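Local coordinates for CMP-sialic acid transporter 1 (Zea mays, PDB 6I1R), which probably carries CMP-sialic acid from the cytoplasm into the Golgi in exchange for CMP, and binds CMP in an outward-facing state, at residues 129-134 with 262-267. The protein carries 5 engineered substitutions. Sequence-based numbering, arbitrary orientation.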
loop_
_atom_site.group_PDB
_atom_site.type_symbol
_atom_site.label_atom_id
_atom_site.label_comp_id
_atom_site.label_asym_id
_atom_site.label_seq_id
_atom_site.Cartn_x
_atom_site.Cartn_y
_atom_site.Cartn_z
ATOM N N TRP B 129 36.917 -11.453 -0.048
ATOM C CA TRP B 129 36.311 -10.672 -1.131
ATOM C C TRP B 129 35.386 -11.562 -1.972
ATOM O O TRP B 129 34.300 -11.137 -2.372
ATOM C CB TRP B 129 37.383 -9.997 -1.998
ATOM C CG TRP B 129 37.613 -8.563 -1.638
ATOM C CD1 TRP B 129 38.708 -8.023 -1.028
ATOM C CD2 TRP B 129 36.696 -7.476 -1.850
ATOM N NE1 TRP B 129 38.540 -6.675 -0.854
ATOM C CE2 TRP B 129 37.314 -6.310 -1.347
ATOM C CE3 TRP B 129 35.418 -7.376 -2.416
ATOM C CZ2 TRP B 129 36.694 -5.063 -1.400
ATOM C CZ3 TRP B 129 34.808 -6.142 -2.467
ATOM C CH2 TRP B 129 35.440 -5.003 -1.965
ATOM N N MET B 130 35.821 -12.791 -2.221
ATOM C CA MET B 130 35.036 -13.737 -3.003
ATOM C C MET B 130 33.785 -14.156 -2.217
ATOM O O MET B 130 32.755 -14.460 -2.819
ATOM C CB MET B 130 35.880 -14.961 -3.370
ATOM C CG MET B 130 36.831 -14.685 -4.525
ATOM S SD MET B 130 38.403 -15.569 -4.419
ATOM C CE MET B 130 37.814 -17.251 -4.288
ATOM N N ALA B 131 33.868 -14.146 -0.887
ATOM C CA ALA B 131 32.718 -14.459 -0.030
ATOM C C ALA B 131 31.692 -13.320 -0.082
ATOM O O ALA B 131 30.489 -13.575 -0.195
ATOM C CB ALA B 131 33.181 -14.719 1.384
ATOM N N ILE B 132 32.167 -12.076 -0.005
ATOM C CA ILE B 132 31.272 -10.909 -0.055
ATOM C C ILE B 132 30.463 -10.981 -1.356
ATOM O O ILE B 132 29.238 -10.859 -1.340
ATOM C CB ILE B 132 32.045 -9.575 0.058
ATOM C CG1 ILE B 132 32.972 -9.517 1.277
ATOM C CG2 ILE B 132 31.082 -8.394 0.047
ATOM C CD1 ILE B 132 32.299 -9.820 2.596
ATOM N N VAL B 133 31.159 -11.199 -2.470
ATOM C CA VAL B 133 30.508 -11.298 -3.775
ATOM C C VAL B 133 29.529 -12.476 -3.746
ATOM O O VAL B 133 28.358 -12.321 -4.095
ATOM C CB VAL B 133 31.533 -11.436 -4.921
ATOM C CG1 VAL B 133 30.859 -11.764 -6.247
ATOM C CG2 VAL B 133 32.396 -10.190 -5.062
ATOM N N LEU B 134 29.998 -13.642 -3.309
ATOM C CA LEU B 134 29.141 -14.830 -3.281
ATOM C C LEU B 134 27.855 -14.541 -2.501
ATOM O O LEU B 134 26.792 -15.010 -2.897
ATOM C CB LEU B 134 29.882 -16.013 -2.654
ATOM C CG LEU B 134 30.542 -16.976 -3.638
ATOM C CD1 LEU B 134 31.283 -18.058 -2.879
ATOM C CD2 LEU B 134 29.524 -17.593 -4.586
ATOM N N LYS B 262 27.006 -7.358 10.034
ATOM C CA LYS B 262 25.644 -6.853 9.864
ATOM C C LYS B 262 25.040 -7.460 8.591
ATOM O O LYS B 262 24.029 -8.151 8.664
ATOM C CB LYS B 262 25.625 -5.321 9.814
ATOM C CG LYS B 262 24.272 -4.680 9.517
ATOM C CD LYS B 262 24.393 -3.196 9.211
ATOM C CE LYS B 262 23.289 -2.587 8.367
ATOM N NZ LYS B 262 22.560 -3.558 7.517
ATOM N N VAL B 263 25.684 -7.234 7.446
ATOM C CA VAL B 263 25.090 -7.602 6.147
ATOM C C VAL B 263 25.002 -9.129 6.011
ATOM O O VAL B 263 24.196 -9.613 5.219
ATOM C CB VAL B 263 25.832 -6.969 4.951
ATOM C CG1 VAL B 263 25.738 -5.451 4.968
ATOM C CG2 VAL B 263 27.281 -7.416 4.850
ATOM N N TYR B 264 25.809 -9.891 6.749
ATOM C CA TYR B 264 25.619 -11.347 6.779
ATOM C C TYR B 264 24.346 -11.676 7.573
ATOM O O TYR B 264 23.589 -12.558 7.177
ATOM C CB TYR B 264 26.858 -12.067 7.323
ATOM C CG TYR B 264 27.815 -12.546 6.258
ATOM C CD1 TYR B 264 27.657 -13.786 5.659
ATOM C CD2 TYR B 264 28.875 -11.759 5.839
ATOM C CE1 TYR B 264 28.528 -14.233 4.677
ATOM C CE2 TYR B 264 29.757 -12.190 4.859
ATOM C CZ TYR B 264 29.582 -13.432 4.275
ATOM O OH TYR B 264 30.447 -13.856 3.308
ATOM N N SER B 265 24.101 -10.958 8.669
ATOM C CA SER B 265 22.891 -11.164 9.482
ATOM C C SER B 265 21.637 -10.830 8.664
ATOM O O SER B 265 20.682 -11.608 8.639
ATOM C CB SER B 265 22.933 -10.351 10.752
ATOM O OG SER B 265 24.051 -10.704 11.551
ATOM N N THR B 266 21.661 -9.669 8.012
ATOM C CA THR B 266 20.548 -9.164 7.201
ATOM C C THR B 266 20.244 -10.138 6.055
ATOM O O THR B 266 19.082 -10.420 5.760
ATOM C CB THR B 266 20.869 -7.780 6.620
ATOM O OG1 THR B 266 21.881 -7.166 7.417
ATOM C CG2 THR B 266 19.662 -6.871 6.556
ATOM N N SER B 267 21.301 -10.623 5.410
ATOM C CA SER B 267 21.171 -11.532 4.273
ATOM C C SER B 267 20.541 -12.855 4.722
ATOM O O SER B 267 19.607 -13.346 4.088
ATOM C CB SER B 267 22.506 -11.757 3.609
ATOM O OG SER B 267 23.004 -10.551 3.046
#
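Tyr264 spans the gap between two helices of this all-helical nucleotide-sugar transporter, whose family belongs to the DMT clan, reaching from helix 259-279 to Ala131 and Ile132 on helix 126-143. The backbones stay well apart: the nearest CA atoms, of Ile132 and Tyr264, are 8.9 Å from each other, and the contact between the segments depends on the length of one phenol side chain. The bond from CA to CB of Tyr264 leaves its helix obliquely; from CB onward, chi1 of -95° turns CG and the ring toward 129-134, with chi2 at -87°. On one edge, CE2 of Tyr264 meets CD1 of Ile132 at 4.1 Å. That methyl lies near the ring plane, which makes this an apolar contact at the rim and not CH-pi packing over a face. Ile132 delivers it through CG1, anti to its carbonyl carbon (chi1 -53°), and the two side chains run at about a right angle.

At the tip, OH of Tyr264 stands 3.5 Å from O of Ala131 and 4.1 Å from N of Ile132, with no hydrogen bond to either. Its hydrogen bond goes instead to the backbone O of Ser299 on helix 287-304, which satisfies the hydroxyl of this buried residue, while OG of Ser299 bonds to the O of Ala131, so a third helix ties the pair together. Phe304, edge-to-face, and Tyr303 from that helix also pack on the Tyr264 ring. A methyl group adjoins the hydroxyl as well: OH of Tyr264 sits 3.5 Å from CB of Ala131.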